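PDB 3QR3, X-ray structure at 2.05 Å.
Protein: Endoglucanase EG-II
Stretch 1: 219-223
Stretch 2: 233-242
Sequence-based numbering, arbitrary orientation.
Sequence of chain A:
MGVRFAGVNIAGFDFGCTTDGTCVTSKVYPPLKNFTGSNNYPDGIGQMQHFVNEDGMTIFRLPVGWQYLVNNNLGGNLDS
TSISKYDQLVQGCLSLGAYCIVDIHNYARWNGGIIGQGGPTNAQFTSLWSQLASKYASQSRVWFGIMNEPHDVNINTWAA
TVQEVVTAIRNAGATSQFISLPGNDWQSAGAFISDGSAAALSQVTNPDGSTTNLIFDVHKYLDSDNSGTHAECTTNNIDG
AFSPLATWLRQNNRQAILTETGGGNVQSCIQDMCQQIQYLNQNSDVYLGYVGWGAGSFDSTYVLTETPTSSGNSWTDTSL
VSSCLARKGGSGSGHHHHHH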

# COMPACT_ATOMS: atom_id res chain seq x y z
N HIS A 219 -8.62 0.13 -1.23
CA HIS A 219 -8.43 -1.30 -1.08
C HIS A 219 -9.73 -2.00 -1.43
O HIS A 219 -10.81 -1.43 -1.27
CB HIS A 219 -8.10 -1.63 0.38
CG HIS A 219 -6.73 -1.20 0.80
ND1 HIS A 219 -6.15 -1.65 1.97
CD2 HIS A 219 -5.82 -0.40 0.21
CE1 HIS A 219 -4.94 -1.12 2.09
NE2 HIS A 219 -4.72 -0.36 1.03
N LYS A 220 -9.65 -3.24 -1.90
CA LYS A 220 -10.87 -4.02 -2.10
C LYS A 220 -10.55 -5.50 -2.21
O LYS A 220 -9.69 -5.89 -3.00
CB LYS A 220 -11.64 -3.56 -3.34
CG LYS A 220 -13.12 -3.95 -3.34
CD LYS A 220 -13.86 -3.33 -2.14
CE LYS A 220 -15.33 -3.75 -2.10
NZ LYS A 220 -15.51 -5.23 -1.89
N TYR A 221 -11.23 -6.30 -1.40
CA TYR A 221 -11.09 -7.75 -1.47
C TYR A 221 -12.29 -8.39 -2.14
O TYR A 221 -13.27 -7.71 -2.46
CB TYR A 221 -10.80 -8.34 -0.07
CG TYR A 221 -9.40 -7.99 0.35
CD1 TYR A 221 -8.31 -8.68 -0.15
CD2 TYR A 221 -9.16 -6.92 1.20
CE1 TYR A 221 -7.02 -8.34 0.20
CE2 TYR A 221 -7.88 -6.57 1.55
CZ TYR A 221 -6.81 -7.28 1.05
OH TYR A 221 -5.53 -6.94 1.40
N LEU A 222 -12.20 -9.69 -2.39
CA LEU A 222 -13.16 -10.33 -3.27
C LEU A 222 -13.96 -11.41 -2.57
O LEU A 222 -14.80 -12.06 -3.18
CB LEU A 222 -12.46 -10.90 -4.52
CG LEU A 222 -12.01 -9.88 -5.58
CD1 LEU A 222 -10.88 -8.98 -5.08
CD2 LEU A 222 -11.59 -10.60 -6.86
N ASP A 223 -13.71 -11.60 -1.28
CA ASP A 223 -14.48 -12.58 -0.52
C ASP A 223 -15.78 -11.98 0.01
O ASP A 223 -16.02 -10.78 -0.10
CB ASP A 223 -13.64 -13.24 0.58
CG ASP A 223 -13.02 -12.25 1.55
OD1 ASP A 223 -13.05 -11.03 1.28
OD2 ASP A 223 -12.49 -12.70 2.60
N CYS A 233 -13.49 -16.50 -3.77
CA CYS A 233 -13.98 -15.19 -4.18
C CYS A 233 -15.45 -15.26 -4.58
O CYS A 233 -15.92 -16.28 -5.09
CB CYS A 233 -13.13 -14.62 -5.32
SG CYS A 233 -11.40 -14.36 -4.88
N THR A 234 -16.17 -14.18 -4.33
CA THR A 234 -17.61 -14.15 -4.52
C THR A 234 -18.04 -12.94 -5.36
O THR A 234 -19.23 -12.77 -5.64
CB THR A 234 -18.35 -14.11 -3.17
OG1 THR A 234 -18.01 -12.90 -2.48
CG2 THR A 234 -17.96 -15.28 -2.30
N THR A 235 -17.08 -12.11 -5.75
CA THR A 235 -17.41 -10.90 -6.51
C THR A 235 -16.19 -10.42 -7.29
O THR A 235 -15.05 -10.69 -6.91
CB THR A 235 -17.91 -9.76 -5.58
OG1 THR A 235 -18.28 -8.61 -6.36
CG2 THR A 235 -16.83 -9.36 -4.57
N ASN A 236 -16.44 -9.72 -8.39
CA ASN A 236 -15.38 -9.03 -9.12
C ASN A 236 -15.35 -7.53 -8.83
O ASN A 236 -14.53 -6.79 -9.39
CB ASN A 236 -15.49 -9.29 -10.63
CG ASN A 236 -16.79 -8.77 -11.20
OD1 ASN A 236 -17.39 -7.85 -10.67
ND2 ASN A 236 -17.23 -9.37 -12.30
N ASN A 237 -16.25 -7.08 -7.95
CA ASN A 237 -16.27 -5.70 -7.45
C ASN A 237 -16.60 -4.61 -8.46
O ASN A 237 -16.48 -3.43 -8.15
CB ASN A 237 -14.93 -5.36 -6.80
CG ASN A 237 -14.73 -6.06 -5.49
OD1 ASN A 237 -15.61 -6.05 -4.62
ND2 ASN A 237 -13.58 -6.70 -5.34
N ILE A 238 -16.99 -4.99 -9.67
CA ILE A 238 -17.23 -3.98 -10.69
C ILE A 238 -18.50 -3.15 -10.45
O ILE A 238 -18.44 -1.91 -10.41
CB ILE A 238 -17.29 -4.61 -12.10
CG1 ILE A 238 -15.93 -5.23 -12.45
CG2 ILE A 238 -17.72 -3.55 -13.12
CD1 ILE A 238 -15.96 -6.13 -13.71
N ASP A 239 -19.64 -3.82 -10.30
CA ASP A 239 -20.90 -3.11 -10.09
C ASP A 239 -20.91 -2.38 -8.76
O ASP A 239 -21.36 -1.24 -8.67
CB ASP A 239 -22.07 -4.09 -10.15
CG ASP A 239 -22.29 -4.66 -11.54
OD1 ASP A 239 -21.64 -4.17 -12.49
OD2 ASP A 239 -23.10 -5.61 -11.68
N GLY A 240 -20.39 -3.03 -7.72
CA GLY A 240 -20.47 -2.51 -6.37
C GLY A 240 -19.43 -1.46 -6.02
O GLY A 240 -19.65 -0.66 -5.11
N ALA A 241 -18.30 -1.44 -6.72
CA ALA A 241 -17.24 -0.51 -6.35
C ALA A 241 -16.59 0.21 -7.51
O ALA A 241 -16.59 1.44 -7.57
CB ALA A 241 -16.20 -1.23 -5.51
N PHE A 242 -16.01 -0.53 -8.45
CA PHE A 242 -15.11 0.10 -9.39
C PHE A 242 -15.77 0.84 -10.56
O PHE A 242 -15.18 1.75 -11.12
CB PHE A 242 -14.05 -0.90 -9.87
CG PHE A 242 -13.12 -1.35 -8.78
CD1 PHE A 242 -12.26 -0.43 -8.16
CD2 PHE A 242 -13.10 -2.67 -8.35
CE1 PHE A 242 -11.40 -0.83 -7.15
CE2 PHE A 242 -12.23 -3.08 -7.33
CZ PHE A 242 -11.38 -2.16 -6.73

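Residues 219-223 form an irregular segment that lies against a loop, 233-237, and the first turn of the helix that follows it. The contact is modest, burying 410 Å² counted over both sides. The nearest CA pair is D223 CA and C233 CA, 4.5 Å apart, at the end of stretch 1 and the start of stretch 2. No ladder of backbone pairs forms; the bonding is concentrated on two backbone carbonyls, those of Y221 and L222, and on the side chain of N237.

H219 takes no part. Its CA-to-CB bond points away, and both ring nitrogens are bonded elsewhere in the structure.

K220 points toward stretch 2. Its chain ends in a hydrogen bond from K220 NZ to N237 OD1, at 2.9 Å. A charged amino group is a strong donor and the amide oxygen a good acceptor, so the short distance is expected. The aliphatic part of the lysine is also used. K220 CB lies 3.7 Å from F242 CZ, oblique to the ring, and K220 CE lies 4.3 Å from A241 CB. The phenylalanine starts sideways, but the end of its side chain comes nearer.

The CA-to-CB bond of Y221 points away, and its backbone carbonyl makes the contact instead. N237 ND2 donates to Y221 O at 3.1 Å, with a nearly straight angle of 162°. The amide of N237 thus accepts from K220 through its oxygen and donates to Y221 through its nitrogen. N237 precedes the helix, yet its side chain does not cap it. N237 O accepts from F242 N at 3.0 Å, within a wider pi-type turn. N237 N is held by T235 OG1, at 3.0 Å.

L222 has the largest covered area, 102 Å². Its side chain packs against the loop: L222 CB is 3.6 Å from C233 SG, L222 CG is 3.4 Å from T235 O, and L222 CD1 is 3.5 Å from N237 ND2. The first of these is an apolar contact. The carbonyl of L222 is the main backbone anchor. T234 N donates to L222 O at 2.8 Å and 170°, a short and nearly linear bond. T235 N adds a weak bond to L222 O, at 3.4 Å and a bent 130°. C233 CA also approaches L222 O at 3.4 Å, as a CA-H...O contact.

D223 points away, and both carboxylate oxygens are bonded elsewhere in the structure. D223 C lies 3.5 Å from T234 OG1, so its contact here is made through the main chain.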